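Local coordinates for seryl-tRNA synthetase, cytoplasmic (Candida albicans, PDB 3QO8) that catalyses the two-step attachment of serine to tRNA(Ser), activating serine with ATP to Ser-AMP and then transferring it to the acceptor end of the tRNA, at the interface of chains A and B. Sequence-based numbering; all coordinates share one arbitrary frame. Chains: chain A/B, Seryl-tRNA synthetase, cytoplasmic.

Contact 1: the interface of chains A and B. Residues chain A 253-255, 258; chain B 168, 171-172.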
loop_
_atom_site.group_PDB
_atom_site.type_symbol
_atom_site.label_atom_id
_atom_site.label_comp_id
_atom_site.label_asym_id
_atom_site.label_seq_id
_atom_site.Cartn_x
_atom_site.Cartn_y
_atom_site.Cartn_z
ATOM N N ALA A 253 -4.209 -1.165 -17.663
ATOM C CA ALA A 253 -5.431 -1.962 -17.793
ATOM C C ALA A 253 -6.702 -1.120 -17.683
ATOM O O ALA A 253 -7.801 -1.638 -17.843
ATOM C CB ALA A 253 -5.458 -3.069 -16.756
ATOM N N TYR A 254 -6.543 0.170 -17.395
ATOM C CA TYR A 254 -7.675 1.084 -17.194
ATOM C C TYR A 254 -8.647 1.049 -18.381
ATOM O O TYR A 254 -9.862 0.973 -18.194
ATOM C CB TYR A 254 -7.145 2.504 -16.975
ATOM C CG TYR A 254 -8.148 3.546 -16.501
ATOM C CD1 TYR A 254 -8.621 3.544 -15.189
ATOM C CD2 TYR A 254 -8.576 4.557 -17.347
ATOM C CE1 TYR A 254 -9.510 4.512 -14.740
ATOM C CE2 TYR A 254 -9.469 5.532 -16.910
ATOM C CZ TYR A 254 -9.925 5.502 -15.603
ATOM O OH TYR A 254 -10.812 6.457 -15.176
ATOM N N HIS A 255 -8.110 1.103 -19.598
ATOM C CA HIS A 255 -8.945 1.101 -20.803
ATOM C C HIS A 255 -9.004 -0.260 -21.491
ATOM O O HIS A 255 -9.372 -0.340 -22.663
ATOM C CB HIS A 255 -8.461 2.154 -21.808
ATOM C CG HIS A 255 -8.672 3.561 -21.353
ATOM N ND1 HIS A 255 -9.928 4.116 -21.213
ATOM C CD2 HIS A 255 -7.792 4.531 -21.008
ATOM C CE1 HIS A 255 -9.811 5.361 -20.786
ATOM N NE2 HIS A 255 -8.526 5.638 -20.657
ATOM N N GLU A 258 -11.572 -1.548 -24.357
ATOM C CA GLU A 258 -12.239 -0.352 -24.857
ATOM C C GLU A 258 -11.728 -0.018 -26.253
ATOM O O GLU A 258 -10.786 -0.636 -26.738
ATOM C CB GLU A 258 -12.076 0.826 -23.884
ATOM C CG GLU A 258 -12.774 0.574 -22.547
ATOM C CD GLU A 258 -12.534 1.676 -21.521
ATOM O OE1 GLU A 258 -12.275 2.832 -21.914
ATOM O OE2 GLU A 258 -12.610 1.380 -20.317
ATOM N N ARG B 168 -14.084 0.716 -13.531
ATOM C CA ARG B 168 -12.776 0.205 -13.918
ATOM C C ARG B 168 -12.042 -0.305 -12.673
ATOM O O ARG B 168 -11.281 -1.268 -12.738
ATOM C CB ARG B 168 -11.977 1.285 -14.658
ATOM C CG ARG B 168 -12.675 1.756 -15.939
ATOM C CD ARG B 168 -11.820 2.748 -16.713
ATOM N NE ARG B 168 -12.348 3.029 -18.048
ATOM C CZ ARG B 168 -13.119 4.071 -18.344
ATOM N NH1 ARG B 168 -13.473 4.929 -17.400
ATOM N NH2 ARG B 168 -13.535 4.261 -19.588
ATOM N N ARG B 171 -13.262 -3.922 -12.094
ATOM C CA ARG B 171 -12.702 -4.843 -13.079
ATOM C C ARG B 171 -11.255 -5.207 -12.769
ATOM O O ARG B 171 -10.823 -6.335 -12.993
ATOM C CB ARG B 171 -12.799 -4.264 -14.492
ATOM C CG ARG B 171 -12.148 -5.155 -15.552
ATOM C CD ARG B 171 -12.480 -4.705 -16.968
ATOM N NE ARG B 171 -12.245 -3.278 -17.169
ATOM C CZ ARG B 171 -11.040 -2.715 -17.216
ATOM N NH1 ARG B 171 -9.943 -3.453 -17.062
ATOM N NH2 ARG B 171 -10.931 -1.407 -17.410
ATOM N N ILE B 172 -10.509 -4.248 -12.238
ATOM C CA ILE B 172 -9.076 -4.433 -12.031
ATOM C C ILE B 172 -8.707 -5.024 -10.660
ATOM O O ILE B 172 -7.770 -5.807 -10.559
ATOM C CB ILE B 172 -8.325 -3.107 -12.323
ATOM C CG1 ILE B 172 -8.362 -2.843 -13.840
ATOM C CG2 ILE B 172 -6.904 -3.152 -11.785
ATOM C CD1 ILE B 172 -7.966 -1.452 -14.256
#

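Contact 2: the interface of chains A and B. Residues chain A 207-210, 251, 254; chain B 179-181.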
loop_
_atom_site.group_PDB
_atom_site.type_symbol
_atom_site.label_atom_id
_atom_site.label_comp_id
_atom_site.label_asym_id
_atom_site.label_seq_id
_atom_site.Cartn_x
_atom_site.Cartn_y
_atom_site.Cartn_z
ATOM N N LEU A 207 -4.612 10.541 -11.816
ATOM C CA LEU A 207 -5.304 9.272 -11.651
ATOM C C LEU A 207 -4.625 8.489 -10.549
ATOM O O LEU A 207 -3.497 8.041 -10.732
ATOM C CB LEU A 207 -5.256 8.495 -12.967
ATOM C CG LEU A 207 -6.079 7.220 -13.083
ATOM C CD1 LEU A 207 -7.557 7.530 -12.868
ATOM C CD2 LEU A 207 -5.849 6.568 -14.434
ATOM N N GLN A 208 -5.295 8.329 -9.407
ATOM C CA GLN A 208 -4.730 7.521 -8.331
ATOM C C GLN A 208 -5.178 6.088 -8.465
ATOM O O GLN A 208 -6.370 5.785 -8.406
ATOM C CB GLN A 208 -5.102 8.046 -6.948
ATOM C CG GLN A 208 -4.455 7.223 -5.805
ATOM C CD GLN A 208 -4.725 7.836 -4.439
ATOM O OE1 GLN A 208 -4.862 9.045 -4.322
ATOM N NE2 GLN A 208 -4.812 7.006 -3.411
ATOM N N ALA A 209 -4.209 5.204 -8.650
ATOM C CA ALA A 209 -4.500 3.812 -8.955
ATOM C C ALA A 209 -4.555 2.980 -7.687
ATOM O O ALA A 209 -3.844 3.269 -6.721
ATOM C CB ALA A 209 -3.404 3.255 -9.912
ATOM N N PRO A 210 -5.374 1.922 -7.696
ATOM C CA PRO A 210 -5.363 0.975 -6.577
ATOM C C PRO A 210 -4.032 0.229 -6.578
ATOM O O PRO A 210 -3.427 0.078 -7.638
ATOM C CB PRO A 210 -6.510 0.025 -6.920
ATOM C CG PRO A 210 -6.614 0.094 -8.417
ATOM C CD PRO A 210 -6.290 1.504 -8.775
ATOM N N ILE A 251 -2.956 1.193 -14.469
ATOM C CA ILE A 251 -3.376 2.222 -15.405
ATOM C C ILE A 251 -3.340 1.697 -16.846
ATOM O O ILE A 251 -4.160 2.079 -17.676
ATOM C CB ILE A 251 -2.544 3.520 -15.228
ATOM C CG1 ILE A 251 -2.798 4.101 -13.828
ATOM C CG2 ILE A 251 -2.876 4.526 -16.348
ATOM C CD1 ILE A 251 -2.001 5.380 -13.471
ATOM N N TYR A 254 -6.543 0.170 -17.395
ATOM C CA TYR A 254 -7.675 1.084 -17.194
ATOM C C TYR A 254 -8.647 1.049 -18.381
ATOM O O TYR A 254 -9.862 0.973 -18.194
ATOM C CB TYR A 254 -7.145 2.504 -16.975
ATOM C CG TYR A 254 -8.148 3.546 -16.501
ATOM C CD1 TYR A 254 -8.621 3.544 -15.189
ATOM C CD2 TYR A 254 -8.576 4.557 -17.347
ATOM C CE1 TYR A 254 -9.510 4.512 -14.740
ATOM C CE2 TYR A 254 -9.469 5.532 -16.910
ATOM C CZ TYR A 254 -9.925 5.502 -15.603
ATOM O OH TYR A 254 -10.812 6.457 -15.176
ATOM N N PHE B 179 -10.376 3.767 -8.708
ATOM C CA PHE B 179 -9.360 4.772 -9.012
ATOM C C PHE B 179 -9.935 6.101 -8.550
ATOM O O PHE B 179 -11.141 6.305 -8.657
ATOM C CB PHE B 179 -9.161 4.896 -10.517
ATOM C CG PHE B 179 -8.478 3.720 -11.160
ATOM C CD1 PHE B 179 -7.176 3.842 -11.644
ATOM C CD2 PHE B 179 -9.146 2.510 -11.324
ATOM C CE1 PHE B 179 -6.540 2.771 -12.259
ATOM C CE2 PHE B 179 -8.520 1.433 -11.937
ATOM C CZ PHE B 179 -7.208 1.561 -12.408
ATOM N N LEU B 180 -9.090 7.016 -8.070
ATOM C CA LEU B 180 -9.519 8.408 -7.924
ATOM C C LEU B 180 -9.087 9.157 -9.174
ATOM O O LEU B 180 -8.057 8.822 -9.759
ATOM C CB LEU B 180 -8.894 9.047 -6.679
ATOM C CG LEU B 180 -9.317 8.408 -5.356
ATOM C CD1 LEU B 180 -8.552 9.069 -4.218
ATOM C CD2 LEU B 180 -10.837 8.541 -5.137
ATOM N N ARG B 181 -9.864 10.156 -9.599
ATOM C CA ARG B 181 -9.572 10.881 -10.845
ATOM C C ARG B 181 -9.684 12.383 -10.644
ATOM O O ARG B 181 -10.559 12.841 -9.902
ATOM C CB ARG B 181 -10.605 10.532 -11.931
ATOM C CG ARG B 181 -10.503 9.178 -12.559
ATOM C CD ARG B 181 -11.687 8.962 -13.517
ATOM N NE ARG B 181 -11.855 10.091 -14.435
ATOM C CZ ARG B 181 -11.319 10.175 -15.652
ATOM N NH1 ARG B 181 -10.563 9.189 -16.139
ATOM N NH2 ARG B 181 -11.547 11.251 -16.387
#

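Contact 1: the interface of chains A and B
B:Arg168, on helix 166-173 of chain B, reaches over the ring of A:Tyr254 and ends on the carboxylate of A:Glu258, in one of two matching patches of the homodimer interface. Its chain is fully extended from CG to NE (chi2 -176°, chi3 170°), which lays the CD methylene of B:Arg168 over the middle of the A:Tyr254 ring, 3.4 Å from its centroid, in a CH-pi contact. The guanidinium, leaning moderately from the ring plane, then meets A:Glu258 side-on in a salt bridge. B:Arg168 NE donates to A:Glu258 OE2 at 2.8 Å on its syn lone pair, while NH2 donates to OE1 at 3.0 Å, also on the syn side but somewhat out of the carboxylate plane. The carboxylate and guanidinium planes are 48° apart, so the two groups pair twisted and not flat. On the chain A side, A:His255 ND1 donates to A:Glu258 OE1 at 2.8 Å, in the imidazole plane and nearly straight. It comes to that oxygen from the face opposite B:Arg168 NH2; this second-shell bond probably fixes the rotation of the carboxylate. One turn further along the same helix, B:Ile172 CD1 packs against A:Ala253 CB. The guanidinium of B:Arg171 holds the A:Ala253 carbonyl O with both NH1, at 2.9 Å, and NH2, while NH2 also makes a strongly bent bond to A:Tyr254 O at 2.7 Å, from above that carbonyl plane.

Contact 2: the interface of chains A and B
Strand 205-208 of chain A and the loop that follows it meet strand 179-181 of chain B, while the loop after helix 248-252, which carries A:Tyr254, lies across the B:Phe179 ring from A:Pro210. The two strands pair antiparallel: A:Gln208 N donates to B:Leu180 O at 2.8 Å, and B:Leu180 N returns a bond to A:Gln208 O at 3.0 Å, on a lone pair of that carbonyl. The side chains of A:Gln208 and B:Leu180 lie side by side and point the same way, touching through their CB atoms. B:Phe179 buries the most surface here. With CG set beside its backbone N (chi1 -71°), its ring enters a slot between A:Pro210 and A:Tyr254. A:Pro210 CD sits over the centre of one face of the B:Phe179 ring, 3.6 Å from its centroid, and A:Tyr254 presents its CD1 edge to the opposite face, the two aromatic planes being 70° apart. A:Leu207 CG and A:Ala209 CA pack along the CD1 side of the phenylalanine. Beyond it, the bend of B:Arg181 at chi3 (50°) brings NH1 back to the phenol, where it donates to A:Tyr254 OH at 2.9 Å. The guanidinium runs almost parallel to the tyrosine ring, while A:Leu207 CD1 packs against B:Arg181 CG. The pairing thus links strand 205-208 of one subunit to strand 179-181 of the other across the dimer interface, with the aromatic packing beside it.

Contacts 1 and 2 lie side by side on the dimer interface, the centres of their C-alpha atoms about 10 Å apart, and A:Tyr254 belongs to both. Chain B contributes helix 166-173 to contact 1 and the nearby strand 179-181 to contact 2, so a short stretch of sequence engages chain A mainly through arginines in contact 1 and mainly through strand pairing and aromatic packing in contact 2. A:Tyr254 faces the helix in one and the strand in the other, so the patches probably act as one stretch of interface. The two-fold axis repeats both. Together they should help hold the subunits as needed for tRNA, which binds across the dimer.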